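Local coordinates for protein putative transcriptional regulator (Clostridium difficile, PDB 3QI7) that is of unknown function but, with a periplasmic-binding-protein-like fold, probably binds a small ligand such as a sugar, at residues D307-S312 with V364-L369. Sequence-based numbering, arbitrary orientation. Where two conformers were deposited one is given.
Sequences DAFLPS and VILSQL
Leu-366 sets its CD2 methyl over one face of the Phe-309 ring, an example of a helix and a β-strand meeting through interlocking apolar side chains. This CD2 stands 3.9 Å from the centroid of the Phe-309 ring and only 12° off the ring normal, a CH-pi contact over the middle of the face. The other branch is looser: Leu-366 CD1 comes no closer than 4.2 Å, to Phe-309 CG at the root of the ring. The CB bond of Phe-309 already points toward the strand, and with CG anti to the backbone N (chi1 180°) the ring lies beside Leu-366. Phe-309 CE2, near the outer end of the ring, also comes within 4.2 Å of Val-364 CG2, obliquely. The valine has a second use. Val-364 CG1 touches Leu-310 CD2 at 3.7 Å, the two side chains running past each other in opposite directions, so the branches of Val-364 serve successive helix residues. No hydrogen bond crosses this buried, wholly apolar interface, and the axes of helix 307-312 and strand 364-366 come no closer than 10.9 Å. Phe-345 adds a second ring beside Phe-309, its plane inclined by about 55°. Because Ile-365 packs on helix 140-153 while Val-364 and Leu-366 face helix 306-324, strand 361-370, paired with strands 134-137 and 349-353, lies between these two helices; Ala-308 and Ser-312 meet helix 26-42, the next layer.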
ATOM      1  N   ASP A 307      -1.176   1.105   2.026  1.00 22.14           N
ATOM      2  CA  ASP A 307      -2.136   0.629   3.029  1.00 25.07           C
ATOM      3  C   ASP A 307      -3.201   1.669   3.380  1.00 23.34           C
ATOM      4  O   ASP A 307      -4.292   1.309   3.839  1.00 25.12           O
ATOM      5  CB  ASP A 307      -1.430   0.218   4.345  1.00 29.15           C
ATOM      6  CG  ASP A 307      -0.736  -1.152   4.256  1.00 36.43           C
ATOM      7  OD1 ASP A 307      -0.832  -1.807   3.205  1.00 35.90           O
ATOM      8  OD2 ASP A 307      -0.094  -1.565   5.250  1.00 44.18           O
ATOM      9  N   ALA A 308      -2.881   2.947   3.208  1.00 17.89           N
ATOM     10  CA  ALA A 308      -3.860   4.030   3.353  1.00 18.92           C
ATOM     11  C   ALA A 308      -4.538   4.441   2.039  1.00 19.95           C
ATOM     12  O   ALA A 308      -5.747   4.663   1.986  1.00 20.97           O
ATOM     13  CB  ALA A 308      -3.216   5.264   4.045  1.00 19.13           C
ATOM     14  N   PHE A 309      -3.761   4.516   0.968  1.00 20.98           N
ATOM     15  CA  PHE A 309      -4.308   4.910  -0.319  1.00 18.40           C
ATOM     16  C   PHE A 309      -5.376   3.975  -0.885  1.00 19.41           C
ATOM     17  O   PHE A 309      -6.423   4.458  -1.319  1.00 17.55           O
ATOM     18  CB  PHE A 309      -3.172   5.143  -1.350  1.00 14.95           C
ATOM     19  CG  PHE A 309      -3.669   5.548  -2.689  1.00 17.62           C
ATOM     20  CD1 PHE A 309      -4.120   6.839  -2.915  1.00 15.26           C
ATOM     21  CD2 PHE A 309      -3.765   4.601  -3.726  1.00 19.04           C
ATOM     22  CE1 PHE A 309      -4.603   7.220  -4.185  1.00 18.59           C
ATOM     23  CE2 PHE A 309      -4.233   4.957  -4.986  1.00 21.25           C
ATOM     24  CZ  PHE A 309      -4.683   6.261  -5.212  1.00 16.65           C
ATOM     25  N   LEU A 310      -5.127   2.667  -0.922  1.00 17.51           N
ATOM     26  CA  LEU A 310      -6.063   1.761  -1.585  1.00 20.00           C
ATOM     27  C   LEU A 310      -7.457   1.827  -0.944  1.00 21.21           C
ATOM     28  O   LEU A 310      -8.452   2.029  -1.655  1.00 23.08           O
ATOM     29  CB  LEU A 310      -5.550   0.311  -1.649  1.00 20.73           C
ATOM     30  CG  LEU A 310      -4.358   0.094  -2.586  1.00 21.90           C
ATOM     31  CD1 LEU A 310      -3.650  -1.242  -2.269  1.00 21.30           C
ATOM     32  CD2 LEU A 310      -4.782   0.219  -4.092  1.00 27.43           C
ATOM     33  N   PRO A 311      -7.545   1.654   0.384  1.00 21.55           N
ATOM     34  CA  PRO A 311      -8.890   1.740   0.985  1.00 21.14           C
ATOM     35  C   PRO A 311      -9.538   3.142   0.850  1.00 20.13           C
ATOM     36  O   PRO A 311     -10.734   3.229   0.610  1.00 18.84           O
ATOM     37  CB  PRO A 311      -8.652   1.342   2.458  1.00 23.25           C
ATOM     38  CG  PRO A 311      -7.237   1.609   2.683  1.00 20.68           C
ATOM     39  CD  PRO A 311      -6.534   1.308   1.393  1.00 21.74           C
ATOM     40  N   SER A 312      -8.767   4.216   0.972  0.50 22.17           N
ATOM     41  CA  SER A 312      -9.345   5.555   0.797  0.50 20.56           C
ATOM     42  C   SER A 312      -9.832   5.788  -0.634  0.50 21.28           C
ATOM     43  O   SER A 312     -10.893   6.379  -0.829  0.50 22.05           O
ATOM     44  CB  SER A 312      -8.362   6.648   1.200  0.50 21.68           C
ATOM     45  OG  SER A 312      -9.037   7.887   1.283  0.50 18.77           O
ATOM     46  N   VAL A 364      -1.705  -0.286  -9.212  1.00 17.78           N
ATOM     47  CA  VAL A 364      -1.357   1.130  -9.157  1.00 21.36           C
ATOM     48  C   VAL A 364       0.037   1.327  -8.595  1.00 22.67           C
ATOM     49  O   VAL A 364       0.459   0.577  -7.728  1.00 23.54           O
ATOM     50  CB  VAL A 364      -2.418   1.956  -8.325  1.00 25.10           C
ATOM     51  CG1 VAL A 364      -2.694   1.337  -6.992  1.00 22.69           C
ATOM     52  CG2 VAL A 364      -2.003   3.420  -8.132  1.00 20.73           C
ATOM     53  N   ILE A 365       0.745   2.322  -9.121  1.00 21.31           N
ATOM     54  CA  ILE A 365       2.003   2.800  -8.560  1.00 22.35           C
ATOM     55  C   ILE A 365       1.786   4.283  -8.404  1.00 19.87           C
ATOM     56  O   ILE A 365       1.326   4.918  -9.337  1.00 20.31           O
ATOM     57  CB  ILE A 365       3.237   2.595  -9.518  1.00 22.87           C
ATOM     58  CG1 ILE A 365       3.487   1.103  -9.813  1.00 28.20           C
ATOM     59  CG2 ILE A 365       4.520   3.270  -8.923  1.00 23.15           C
ATOM     60  CD1 ILE A 365       3.852   0.250  -8.614  1.00 31.49           C
ATOM     61  N   LEU A 366       2.091   4.834  -7.244  1.00 16.83           N
ATOM     62  CA  LEU A 366       1.942   6.292  -7.048  1.00 18.88           C
ATOM     63  C   LEU A 366       3.174   7.034  -7.548  1.00 20.45           C
ATOM     64  O   LEU A 366       4.248   6.448  -7.643  1.00 18.96           O
ATOM     65  CB  LEU A 366       1.736   6.607  -5.557  1.00 21.33           C
ATOM     66  CG  LEU A 366       0.469   5.986  -4.995  1.00 22.66           C
ATOM     67  CD1 LEU A 366       0.362   6.282  -3.476  1.00 21.01           C
ATOM     68  CD2 LEU A 366      -0.755   6.521  -5.756  1.00 19.30           C
ATOM     69  N   SER A 367       3.005   8.316  -7.852  1.00 21.38           N
ATOM     70  CA  SER A 367       4.109   9.179  -8.219  1.00 21.40           C
ATOM     71  C   SER A 367       5.112   9.250  -7.106  1.00 21.21           C
ATOM     72  O   SER A 367       4.792   9.107  -5.939  1.00 21.40           O
ATOM     73  CB  SER A 367       3.660  10.596  -8.560  1.00 25.67           C
ATOM     74  OG  SER A 367       3.113  10.629  -9.860  1.00 30.56           O
ATOM     75  N   GLN A 368       6.350   9.453  -7.509  1.00 19.89           N
ATOM     76  CA  GLN A 368       7.468   9.498  -6.610  1.00 18.04           C
ATOM     77  C   GLN A 368       7.416  10.746  -5.743  1.00 19.72           C
ATOM     78  O   GLN A 368       7.129  11.833  -6.209  1.00 19.71           O
ATOM     79  CB  GLN A 368       8.768   9.525  -7.419  1.00 21.28           C
ATOM     80  CG  GLN A 368       9.998   9.514  -6.554  1.00 18.63           C
ATOM     81  CD  GLN A 368      11.280   9.618  -7.355  1.00 23.84           C
ATOM     82  OE1 GLN A 368      11.368  10.403  -8.284  1.00 21.21           O
ATOM     83  NE2 GLN A 368      12.296   8.900  -6.930  1.00 20.85           N
ATOM     84  N   LEU A 369       7.783  10.590  -4.483  1.00 20.49           N
ATOM     85  CA  LEU A 369       8.080  11.743  -3.639  1.00 20.87           C
ATOM     86  C   LEU A 369       9.525  11.633  -3.225  1.00 20.79           C
ATOM     87  O   LEU A 369       9.953  10.565  -2.788  1.00 19.27           O
ATOM     88  CB  LEU A 369       7.141  11.750  -2.419  1.00 22.75           C
ATOM     89  CG  LEU A 369       7.464  12.820  -1.359  1.00 27.48           C
ATOM     90  CD1 LEU A 369       7.150  14.229  -1.904  1.00 29.67           C
ATOM     91  CD2 LEU A 369       6.689  12.544  -0.070  1.00 29.14           C
TER